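Local coordinates for phenylacetaldehyde dehydrogenase (Burkholderia cenocepacia, PDB 4O5H), which probably oxidises phenylacetaldehyde to phenylacetate with NAD+ as electron acceptor, as a member of the aldehyde dehydrogenase family, at residues A76-F81 / R253-A258; M408-E413 / V419-P424; R96-L101 / Y141-A146; I446-N449 / A453-K456. One frame throughout, in Å; residues are numbered along the deposited sequence.

How the contacts relate
Contact 1 is the one surface contact and the one with polar bonds across it: an arginine of helix 67-82 grips a carbonyl and a carboxylate in the turn just before strand 256-260. The other three are largely buried and have no hydrogen bond across them. Contact 3, nested along the chain inside the loop closed by contact 1 and about 20 Å from it between centres, packs two antiparallel helices. Contacts 2 and 4 serve the same seven-stranded sheet, each inside a beta-alpha-beta unit, with centres about 22 Å apart; both lie later in the chain than the other two. Contact 2 is enclosed by its own chain, whereas contact 4 borders the second subunit.

Contact 1 of 4, residues A76-F81 / R253-A258; sequences AARRAF and RIDKIA
R78, with 78 Å² buried, makes both direct polar bonds of this contact with a single nitrogen: its NH1 donates to R253 O at 2.9 Å and to D255 OD2 at 3.0 Å, the second bond being part of a salt bridge. Both acceptors lie close to the guanidinium plane, so the arginine meets them with its edge. The carboxylate of D255 is turned 72° against that plane and receives the donor on the syn side of OD2, though well out of the carboxylate plane. Bends at chi2 (-100°) and chi3 (65°) fold the R78 chain so that its aliphatic part runs past R253, where CD lies 4.0 Å from R253 CB and 3.6 Å from R253 O. A water accepts from R78 NH2 at 2.9 Å and donates to D255 OD2 at 3.0 Å, bridging the two charged groups a second time. The contact thus ties helix 67-82 to the turn leading into strand 256-260, a strand that pairs in parallel with 166-181 in a sheet consistent with the Rossmann-like, cofactor-binding domain of aldehyde dehydrogenases. D255 OD2 also accepts from the backbone N of V177 on that neighbouring strand; it is thus gripped by three donors, R78 NH1, the water and V177 N, the last of which would position the carboxylate for the arginine. R78 NH2 has a further salt-bridge partner in D82, one turn along its own helix. R253, by contrast, takes part with CB and its carbonyl; its guanidinium leads away from R78 and forms a salt bridge with D251.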
# COMPACT_ATOMS: atom_id res chain seq x y z
N ALA A 76 19.09 -12.33 -10.96
CA ALA A 76 18.45 -13.38 -11.73
C ALA A 76 16.97 -13.11 -11.95
O ALA A 76 16.45 -13.31 -13.04
CB ALA A 76 18.66 -14.74 -11.07
N ALA A 77 16.28 -12.69 -10.88
CA ALA A 77 14.87 -12.40 -10.97
C ALA A 77 14.60 -11.24 -11.92
O ALA A 77 13.66 -11.28 -12.70
CB ALA A 77 14.27 -12.11 -9.59
N ARG A 78 15.44 -10.22 -11.85
CA ARG A 78 15.40 -9.11 -12.82
C ARG A 78 15.53 -9.60 -14.23
O ARG A 78 14.76 -9.22 -15.10
CB ARG A 78 16.51 -8.09 -12.55
CG ARG A 78 16.12 -7.02 -11.55
CD ARG A 78 15.71 -5.71 -12.19
NE ARG A 78 14.50 -5.79 -13.01
CZ ARG A 78 13.29 -5.37 -12.64
NH1 ARG A 78 13.03 -4.88 -11.42
NH2 ARG A 78 12.29 -5.47 -13.50
N ARG A 79 16.55 -10.40 -14.50
CA ARG A 79 16.80 -10.92 -15.87
C ARG A 79 15.61 -11.72 -16.37
O ARG A 79 15.19 -11.55 -17.51
CB ARG A 79 18.03 -11.84 -15.94
CG ARG A 79 19.37 -11.14 -16.07
CD ARG A 79 20.53 -12.12 -16.36
NE ARG A 79 20.71 -13.10 -15.29
CZ ARG A 79 21.36 -12.87 -14.14
NH1 ARG A 79 21.92 -11.71 -13.86
NH2 ARG A 79 21.48 -13.84 -13.26
N ALA A 80 15.05 -12.54 -15.50
CA ALA A 80 13.91 -13.41 -15.90
C ALA A 80 12.69 -12.58 -16.23
O ALA A 80 11.88 -12.98 -17.05
CB ALA A 80 13.60 -14.43 -14.82
N PHE A 81 12.53 -11.45 -15.57
CA PHE A 81 11.36 -10.58 -15.82
C PHE A 81 11.60 -9.68 -17.02
O PHE A 81 10.69 -9.46 -17.81
CB PHE A 81 11.03 -9.72 -14.59
CG PHE A 81 9.82 -8.85 -14.76
CD1 PHE A 81 8.56 -9.34 -14.53
CD2 PHE A 81 9.95 -7.52 -15.19
CE1 PHE A 81 7.43 -8.55 -14.70
CE2 PHE A 81 8.83 -6.71 -15.37
CZ PHE A 81 7.57 -7.23 -15.16
N ARG A 253 16.50 -2.89 -6.87
CA ARG A 253 16.05 -3.58 -8.09
C ARG A 253 14.84 -4.46 -7.91
O ARG A 253 14.34 -5.03 -8.89
CB ARG A 253 17.20 -4.38 -8.74
CG ARG A 253 18.43 -3.56 -9.05
CD ARG A 253 19.62 -4.47 -9.32
NE ARG A 253 19.93 -5.29 -8.13
CZ ARG A 253 20.81 -6.30 -8.13
NH1 ARG A 253 21.46 -6.66 -9.26
NH2 ARG A 253 21.05 -6.99 -7.02
N ILE A 254 14.36 -4.63 -6.66
CA ILE A 254 13.03 -5.17 -6.46
C ILE A 254 12.00 -4.06 -6.65
O ILE A 254 12.30 -2.89 -6.48
CB ILE A 254 12.86 -5.92 -5.13
CG1 ILE A 254 12.94 -4.99 -3.92
CG2 ILE A 254 13.88 -7.02 -5.00
CD1 ILE A 254 12.36 -5.61 -2.66
N ASP A 255 10.79 -4.44 -7.02
CA ASP A 255 9.68 -3.50 -7.23
C ASP A 255 8.65 -3.55 -6.09
O ASP A 255 7.95 -2.58 -5.82
CB ASP A 255 9.03 -3.84 -8.55
CG ASP A 255 10.01 -3.70 -9.70
OD1 ASP A 255 10.57 -2.58 -9.84
OD2 ASP A 255 10.26 -4.69 -10.40
N LYS A 256 8.60 -4.68 -5.40
CA LYS A 256 7.69 -4.84 -4.31
C LYS A 256 8.29 -5.73 -3.24
O LYS A 256 8.96 -6.71 -3.55
CB LYS A 256 6.40 -5.46 -4.79
CG LYS A 256 5.39 -5.62 -3.66
CD LYS A 256 4.03 -6.11 -4.11
CE LYS A 256 3.01 -6.10 -2.94
NZ LYS A 256 2.13 -4.86 -3.00
N ILE A 257 8.03 -5.38 -1.99
CA ILE A 257 8.41 -6.24 -0.86
C ILE A 257 7.13 -6.74 -0.21
O ILE A 257 6.17 -5.99 -0.00
CB ILE A 257 9.37 -5.52 0.14
CG1 ILE A 257 9.97 -6.51 1.13
CG2 ILE A 257 8.70 -4.42 0.92
CD1 ILE A 257 11.11 -7.31 0.53
N ALA A 258 7.10 -8.05 0.06
CA ALA A 258 5.95 -8.67 0.66
C ALA A 258 6.42 -9.38 1.90
O ALA A 258 7.22 -10.33 1.81
CB ALA A 258 5.34 -9.65 -0.33
O HOH W 1 9.85 -3.98 -13.31

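Contact 2 of 4, residues M408-E413 / V419-P424; sequences MRVVRE and VLVAMP
V421 meets V410 and V411 with a different methyl each, and this division sets the geometry of the contact. Its CG1 lies 4.0 Å from V410 CG2 and its CG2 lies 4.0 Å from V411 CG2, both pairs meeting at a slant. The first torsion of V421 (chi1 -61°) places CG1 opposite its carbonyl carbon and CG2 between backbone N and carbonyl carbon, which splays the two methyls toward successive residues of the helix. V410 starts its side chain toward the strand and touches with CG2. V411 is set at the flank of the helix and reaches across with CG2 alone, a methyl that also has M423 CE at 4.2 Å. That methionine comes from two residues further along the strand, and the turn at its chi3 (-77°) brings its terminal methyl up to V411 CG2. V421 and M423, two apart, share one face of the strand.

The short helix 409-412 is the crossover element of a beta-alpha-beta unit between the parallel strands 399-402 and 419-425, and these valines seat it on the sheet. On its remote side R409 grips E413 side-on: NE comes to OE2 at 3.0 Å from above the carboxylate plane and NH2 meets OE1 at 2.9 Å on the syn side, linking the first residue of the helix to the residue just past its end. With no hydrogen bond across, the segments hold together by dispersion and burial of apolar surface, while V410 O, 3.8 Å from V421 CG1, is hydrogen-bonded to K287 NZ, which also donates to E413 O.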
# COMPACT_ATOMS: atom_id res chain seq x y z
N MET A 408 -1.90 -5.16 31.85
CA MET A 408 -0.79 -6.11 31.99
C MET A 408 -0.10 -6.39 30.68
O MET A 408 -0.75 -6.42 29.63
CB MET A 408 -1.30 -7.44 32.53
CG MET A 408 -1.85 -7.36 33.94
SD MET A 408 -2.32 -9.01 34.49
CE MET A 408 -2.97 -8.60 36.12
N ARG A 409 1.19 -6.66 30.72
CA ARG A 409 1.97 -6.97 29.48
C ARG A 409 1.41 -8.15 28.70
O ARG A 409 1.32 -8.08 27.48
CB ARG A 409 3.41 -7.26 29.80
CG ARG A 409 4.13 -6.11 30.46
CD ARG A 409 5.62 -6.37 30.54
NE ARG A 409 6.13 -6.57 29.19
CZ ARG A 409 7.24 -7.22 28.90
NH1 ARG A 409 8.01 -7.71 29.86
NH2 ARG A 409 7.60 -7.37 27.62
N VAL A 410 0.98 -9.20 29.41
CA VAL A 410 0.38 -10.37 28.74
C VAL A 410 -0.89 -10.07 27.99
O VAL A 410 -1.22 -10.77 27.05
CB VAL A 410 0.08 -11.55 29.69
CG1 VAL A 410 1.37 -12.25 30.09
CG2 VAL A 410 -0.72 -11.13 30.91
N VAL A 411 -1.61 -9.04 28.41
CA VAL A 411 -2.79 -8.62 27.66
C VAL A 411 -2.43 -7.67 26.52
O VAL A 411 -3.08 -7.74 25.46
CB VAL A 411 -3.86 -7.98 28.58
CG1 VAL A 411 -5.10 -7.58 27.81
CG2 VAL A 411 -4.26 -8.94 29.71
N ARG A 412 -1.47 -6.78 26.72
CA ARG A 412 -1.16 -5.76 25.72
C ARG A 412 -0.28 -6.26 24.59
O ARG A 412 -0.44 -5.83 23.44
CB ARG A 412 -0.47 -4.59 26.38
CG ARG A 412 -1.45 -4.02 27.39
CD ARG A 412 -1.57 -2.50 27.38
NE ARG A 412 -2.00 -2.02 26.06
CZ ARG A 412 -3.25 -1.67 25.75
NH1 ARG A 412 -4.24 -1.73 26.64
NH2 ARG A 412 -3.51 -1.25 24.52
N GLU A 413 0.64 -7.16 24.89
CA GLU A 413 1.67 -7.55 23.94
C GLU A 413 1.44 -8.94 23.33
O GLU A 413 0.95 -9.85 24.00
CB GLU A 413 3.02 -7.53 24.65
CG GLU A 413 3.43 -6.14 25.11
CD GLU A 413 4.75 -6.12 25.85
OE1 GLU A 413 5.67 -6.91 25.56
OE2 GLU A 413 4.87 -5.29 26.74
N VAL A 419 -0.75 -19.25 24.96
CA VAL A 419 -1.08 -18.54 26.16
C VAL A 419 -2.32 -17.67 25.90
O VAL A 419 -2.27 -16.73 25.12
CB VAL A 419 0.08 -17.64 26.61
CG1 VAL A 419 -0.23 -16.94 27.91
CG2 VAL A 419 1.38 -18.44 26.72
N LEU A 420 -3.37 -17.97 26.65
CA LEU A 420 -4.62 -17.22 26.62
C LEU A 420 -4.76 -16.32 27.84
O LEU A 420 -4.35 -16.71 28.93
CB LEU A 420 -5.79 -18.21 26.63
CG LEU A 420 -7.22 -17.63 26.53
CD1 LEU A 420 -7.43 -16.89 25.24
CD2 LEU A 420 -8.25 -18.73 26.65
N VAL A 421 -5.30 -15.12 27.64
CA VAL A 421 -5.77 -14.30 28.76
C VAL A 421 -7.29 -14.23 28.61
O VAL A 421 -7.78 -14.07 27.50
CB VAL A 421 -5.11 -12.92 28.83
CG1 VAL A 421 -3.61 -13.06 29.01
CG2 VAL A 421 -5.41 -12.07 27.58
N ALA A 422 -8.02 -14.38 29.72
CA ALA A 422 -9.47 -14.42 29.64
C ALA A 422 -10.11 -13.56 30.73
O ALA A 422 -9.78 -13.71 31.92
CB ALA A 422 -9.95 -15.85 29.79
N MET A 423 -11.06 -12.73 30.31
CA MET A 423 -11.73 -11.76 31.19
C MET A 423 -13.22 -11.66 30.89
O MET A 423 -13.64 -11.89 29.77
CB MET A 423 -11.10 -10.37 30.99
CG MET A 423 -9.67 -10.25 31.54
SD MET A 423 -8.64 -9.05 30.63
CE MET A 423 -8.26 -10.01 29.19
N PRO A 424 -14.02 -11.27 31.90
CA PRO A 424 -15.45 -11.09 31.74
C PRO A 424 -15.83 -9.72 31.23
O PRO A 424 -15.05 -8.79 31.30
CB PRO A 424 -15.97 -11.29 33.17
CG PRO A 424 -14.86 -10.74 34.03
CD PRO A 424 -13.60 -11.12 33.31

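Contact 3 of 4, residues R96-L101 / Y141-A146; sequences RLMLVL and YMAGWA
Behind the surface where A143 meets M98, W145 NE1 donates to Y141 OH at 3.1 Å in a nearly straight bond (162°), with the oxygen close to the indole plane. It links two residues four apart, on the side turned from helix 91-107. The near side is apolar. A143 CB touches M98 CB at 3.6 Å and L99 CD2 at 3.7 Å, so one methyl lies between two adjacent side chains of helix 91-107. M98 then continues alongside A143: its SD passes the alanine CA, and a bend at chi3 (68°) lays CE against A143 N at 3.6 Å and M142 CB at 3.8 Å. The helix segments run antiparallel, 174° between directions, with axes 8.4 Å apart. Such close spacing fits the small residue at the point of nearest approach, where the CA atoms of M98 and A143 are 5.4 Å apart. Helix 187-201 covers both methionines, M98 through L199 and A200, M142 through A196. No hydrogen bond joins the helices here, so their cohesion rests on dispersion between close-packed carbon and sulfur atoms, while the polar side-chain bond is kept on the face turned from the contact.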
# COMPACT_ATOMS: atom_id res chain seq x y z
N ARG A 96 -1.05 -22.97 -16.90
CA ARG A 96 -0.72 -24.38 -17.05
C ARG A 96 0.35 -24.79 -16.05
O ARG A 96 0.22 -25.81 -15.34
CB ARG A 96 -0.25 -24.69 -18.46
CG ARG A 96 0.08 -26.17 -18.67
CD ARG A 96 0.52 -26.52 -20.04
NE ARG A 96 -0.49 -26.25 -21.07
CZ ARG A 96 -1.48 -27.06 -21.49
NH1 ARG A 96 -1.76 -28.21 -20.91
NH2 ARG A 96 -2.25 -26.66 -22.49
N LEU A 97 1.41 -23.99 -15.98
CA LEU A 97 2.55 -24.32 -15.11
C LEU A 97 2.13 -24.33 -13.62
O LEU A 97 2.56 -25.18 -12.86
CB LEU A 97 3.71 -23.36 -15.32
CG LEU A 97 4.37 -23.43 -16.71
CD1 LEU A 97 5.32 -22.26 -16.88
CD2 LEU A 97 5.12 -24.72 -16.89
N MET A 98 1.33 -23.37 -13.23
CA MET A 98 0.85 -23.29 -11.85
C MET A 98 -0.00 -24.49 -11.52
O MET A 98 0.08 -25.02 -10.41
CB MET A 98 0.10 -21.99 -11.61
CG MET A 98 1.02 -20.77 -11.68
SD MET A 98 0.15 -19.23 -11.36
CE MET A 98 -0.24 -19.44 -9.65
N LEU A 99 -0.84 -24.94 -12.46
CA LEU A 99 -1.69 -26.12 -12.22
C LEU A 99 -0.88 -27.39 -12.04
O LEU A 99 -1.19 -28.24 -11.17
CB LEU A 99 -2.72 -26.31 -13.35
CG LEU A 99 -3.77 -25.22 -13.45
CD1 LEU A 99 -4.58 -25.38 -14.75
CD2 LEU A 99 -4.70 -25.25 -12.25
N VAL A 100 0.16 -27.54 -12.84
CA VAL A 100 1.10 -28.63 -12.70
C VAL A 100 1.75 -28.60 -11.32
O VAL A 100 1.87 -29.62 -10.67
CB VAL A 100 2.20 -28.58 -13.81
CG1 VAL A 100 3.31 -29.58 -13.53
CG2 VAL A 100 1.57 -28.88 -15.17
N LEU A 101 2.16 -27.43 -10.87
CA LEU A 101 2.78 -27.31 -9.57
C LEU A 101 1.83 -27.70 -8.44
O LEU A 101 2.24 -28.43 -7.52
CB LEU A 101 3.31 -25.88 -9.37
CG LEU A 101 3.95 -25.55 -8.01
CD1 LEU A 101 5.12 -26.49 -7.73
CD2 LEU A 101 4.38 -24.10 -8.01
N TYR A 141 -5.89 -22.15 -7.13
CA TYR A 141 -6.83 -21.01 -7.14
C TYR A 141 -6.22 -19.85 -7.94
O TYR A 141 -6.85 -19.31 -8.88
CB TYR A 141 -7.18 -20.61 -5.72
CG TYR A 141 -7.99 -19.33 -5.61
CD1 TYR A 141 -9.35 -19.34 -5.72
CD2 TYR A 141 -7.35 -18.10 -5.47
CE1 TYR A 141 -10.08 -18.17 -5.66
CE2 TYR A 141 -8.06 -16.92 -5.43
CZ TYR A 141 -9.44 -16.97 -5.50
OH TYR A 141 -10.16 -15.77 -5.47
N MET A 142 -4.97 -19.49 -7.64
CA MET A 142 -4.32 -18.38 -8.33
C MET A 142 -4.03 -18.67 -9.80
O MET A 142 -4.04 -17.77 -10.62
CB MET A 142 -3.04 -17.98 -7.57
CG MET A 142 -3.28 -17.49 -6.14
SD MET A 142 -4.23 -15.96 -6.10
CE MET A 142 -4.69 -15.95 -4.36
N ALA A 143 -3.75 -19.93 -10.12
CA ALA A 143 -3.60 -20.33 -11.50
C ALA A 143 -4.77 -19.86 -12.35
O ALA A 143 -4.61 -19.35 -13.48
CB ALA A 143 -3.45 -21.83 -11.64
N GLY A 144 -5.95 -19.99 -11.80
CA GLY A 144 -7.15 -19.59 -12.51
C GLY A 144 -7.25 -18.08 -12.69
O GLY A 144 -7.95 -17.65 -13.61
N TRP A 145 -6.60 -17.27 -11.83
CA TRP A 145 -6.56 -15.84 -12.05
C TRP A 145 -5.64 -15.43 -13.19
O TRP A 145 -5.84 -14.35 -13.76
CB TRP A 145 -6.16 -15.02 -10.80
CG TRP A 145 -7.32 -14.80 -9.87
CD1 TRP A 145 -7.44 -15.24 -8.63
CD2 TRP A 145 -8.54 -14.10 -10.16
NE1 TRP A 145 -8.65 -14.86 -8.07
CE2 TRP A 145 -9.34 -14.14 -9.00
CE3 TRP A 145 -9.00 -13.40 -11.26
CZ2 TRP A 145 -10.60 -13.58 -8.94
CZ3 TRP A 145 -10.24 -12.87 -11.23
CH2 TRP A 145 -11.03 -12.94 -10.07
N ALA A 146 -4.69 -16.29 -13.57
CA ALA A 146 -3.73 -15.90 -14.57
C ALA A 146 -4.39 -15.50 -15.89
O ALA A 146 -3.87 -14.60 -16.59
CB ALA A 146 -2.72 -17.00 -14.78

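Contact 4 of 4, residues I446-N449 / A453-K456; sequences IWSN and AIHK
I454 fills the tight part of this contact, setting its CG1-CD1 branch against S448. CD1 lies 3.6 Å from S448 O, and CG1 is 4.0 Å from S448 CB. The branch is placed by chi1 (-71°), which turns CG1 away from the carbonyl carbon of I454, and by an extended chi2 (161°) that carries CD1 on toward the backbone of 446-449. I446 adds a slacker touch, its CG2 standing 4.4 Å from I454 CG1. S448 presents carbon to the isoleucine, while its hydroxyl is bonded outside the two segments: OG is hydrogen-bonded to D295 OD1 and to the backbone N of D450, and S448 O, beside CD1, is bonded to N469 ND2. The polar atoms at this buried spot therefore have partners although none is supplied by the helix segment.

The loose, solvent side is at N449. Its side chain leaves the backbone away from the helix, and the nearest approach is that of its backbone C to I454 CD1, 4.2 Å.

A short connection leads from strand 443-447 into helix 451-457, the first half of a beta-alpha-beta unit that goes on to strand 465-468, the outermost strand of the sheet within this chain. I446 rests on V466 of that strand. H455 packs on Y169 of the second subunit, and I454 lies between V468 of its own sheet and M508 of the second subunit.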
# COMPACT_ATOMS: atom_id res chain seq x y z
N ILE A 446 -16.49 -13.58 17.08
CA ILE A 446 -17.70 -13.43 17.85
C ILE A 446 -18.37 -14.80 17.90
O ILE A 446 -18.51 -15.46 16.85
CB ILE A 446 -18.65 -12.47 17.14
CG1 ILE A 446 -18.01 -11.10 16.95
CG2 ILE A 446 -19.92 -12.34 17.95
CD1 ILE A 446 -18.74 -10.26 15.92
N TRP A 447 -18.80 -15.23 19.09
CA TRP A 447 -19.43 -16.52 19.29
C TRP A 447 -20.85 -16.25 19.77
O TRP A 447 -21.02 -15.78 20.89
CB TRP A 447 -18.60 -17.40 20.29
CG TRP A 447 -17.30 -17.73 19.64
CD1 TRP A 447 -16.27 -16.88 19.42
CD2 TRP A 447 -16.95 -18.97 19.01
NE1 TRP A 447 -15.27 -17.52 18.74
CE2 TRP A 447 -15.67 -18.80 18.46
CE3 TRP A 447 -17.58 -20.21 18.88
CZ2 TRP A 447 -15.01 -19.80 17.76
CZ3 TRP A 447 -16.94 -21.20 18.20
CH2 TRP A 447 -15.64 -20.98 17.64
N SER A 448 -21.84 -16.59 18.93
CA SER A 448 -23.25 -16.30 19.15
C SER A 448 -24.08 -16.86 18.00
O SER A 448 -23.53 -17.22 16.94
CB SER A 448 -23.47 -14.79 19.18
OG SER A 448 -24.81 -14.46 19.47
N ASN A 449 -25.37 -16.99 18.22
CA ASN A 449 -26.34 -17.35 17.18
C ASN A 449 -27.42 -16.25 17.07
O ASN A 449 -28.42 -16.42 16.40
CB ASN A 449 -26.98 -18.71 17.48
CG ASN A 449 -27.78 -19.26 16.30
OD1 ASN A 449 -27.30 -19.29 15.17
ND2 ASN A 449 -29.02 -19.67 16.56
N ALA A 453 -27.45 -9.13 17.27
CA ALA A 453 -26.23 -8.80 18.01
C ALA A 453 -24.97 -8.96 17.14
O ALA A 453 -24.07 -8.14 17.24
CB ALA A 453 -26.08 -9.67 19.25
N ILE A 454 -24.94 -10.00 16.34
CA ILE A 454 -23.79 -10.25 15.47
C ILE A 454 -23.64 -9.13 14.46
O ILE A 454 -22.57 -8.54 14.31
CB ILE A 454 -23.93 -11.60 14.77
CG1 ILE A 454 -23.74 -12.72 15.79
CG2 ILE A 454 -22.91 -11.74 13.63
CD1 ILE A 454 -24.29 -14.06 15.33
N HIS A 455 -24.73 -8.74 13.83
CA HIS A 455 -24.65 -7.70 12.80
C HIS A 455 -24.43 -6.29 13.34
O HIS A 455 -23.87 -5.47 12.66
CB HIS A 455 -25.83 -7.77 11.82
CG HIS A 455 -25.58 -8.77 10.73
ND1 HIS A 455 -24.70 -8.51 9.68
CD2 HIS A 455 -25.99 -10.05 10.57
CE1 HIS A 455 -24.61 -9.59 8.92
NE2 HIS A 455 -25.37 -10.53 9.43
N LYS A 456 -24.79 -6.06 14.58
CA LYS A 456 -24.47 -4.80 15.24
C LYS A 456 -23.00 -4.76 15.64
O LYS A 456 -22.41 -3.69 15.71
CB LYS A 456 -25.38 -4.60 16.46
CG LYS A 456 -26.80 -4.25 16.11
CD LYS A 456 -27.70 -4.31 17.35
CE LYS A 456 -29.13 -3.99 16.98
NZ LYS A 456 -29.30 -2.52 16.96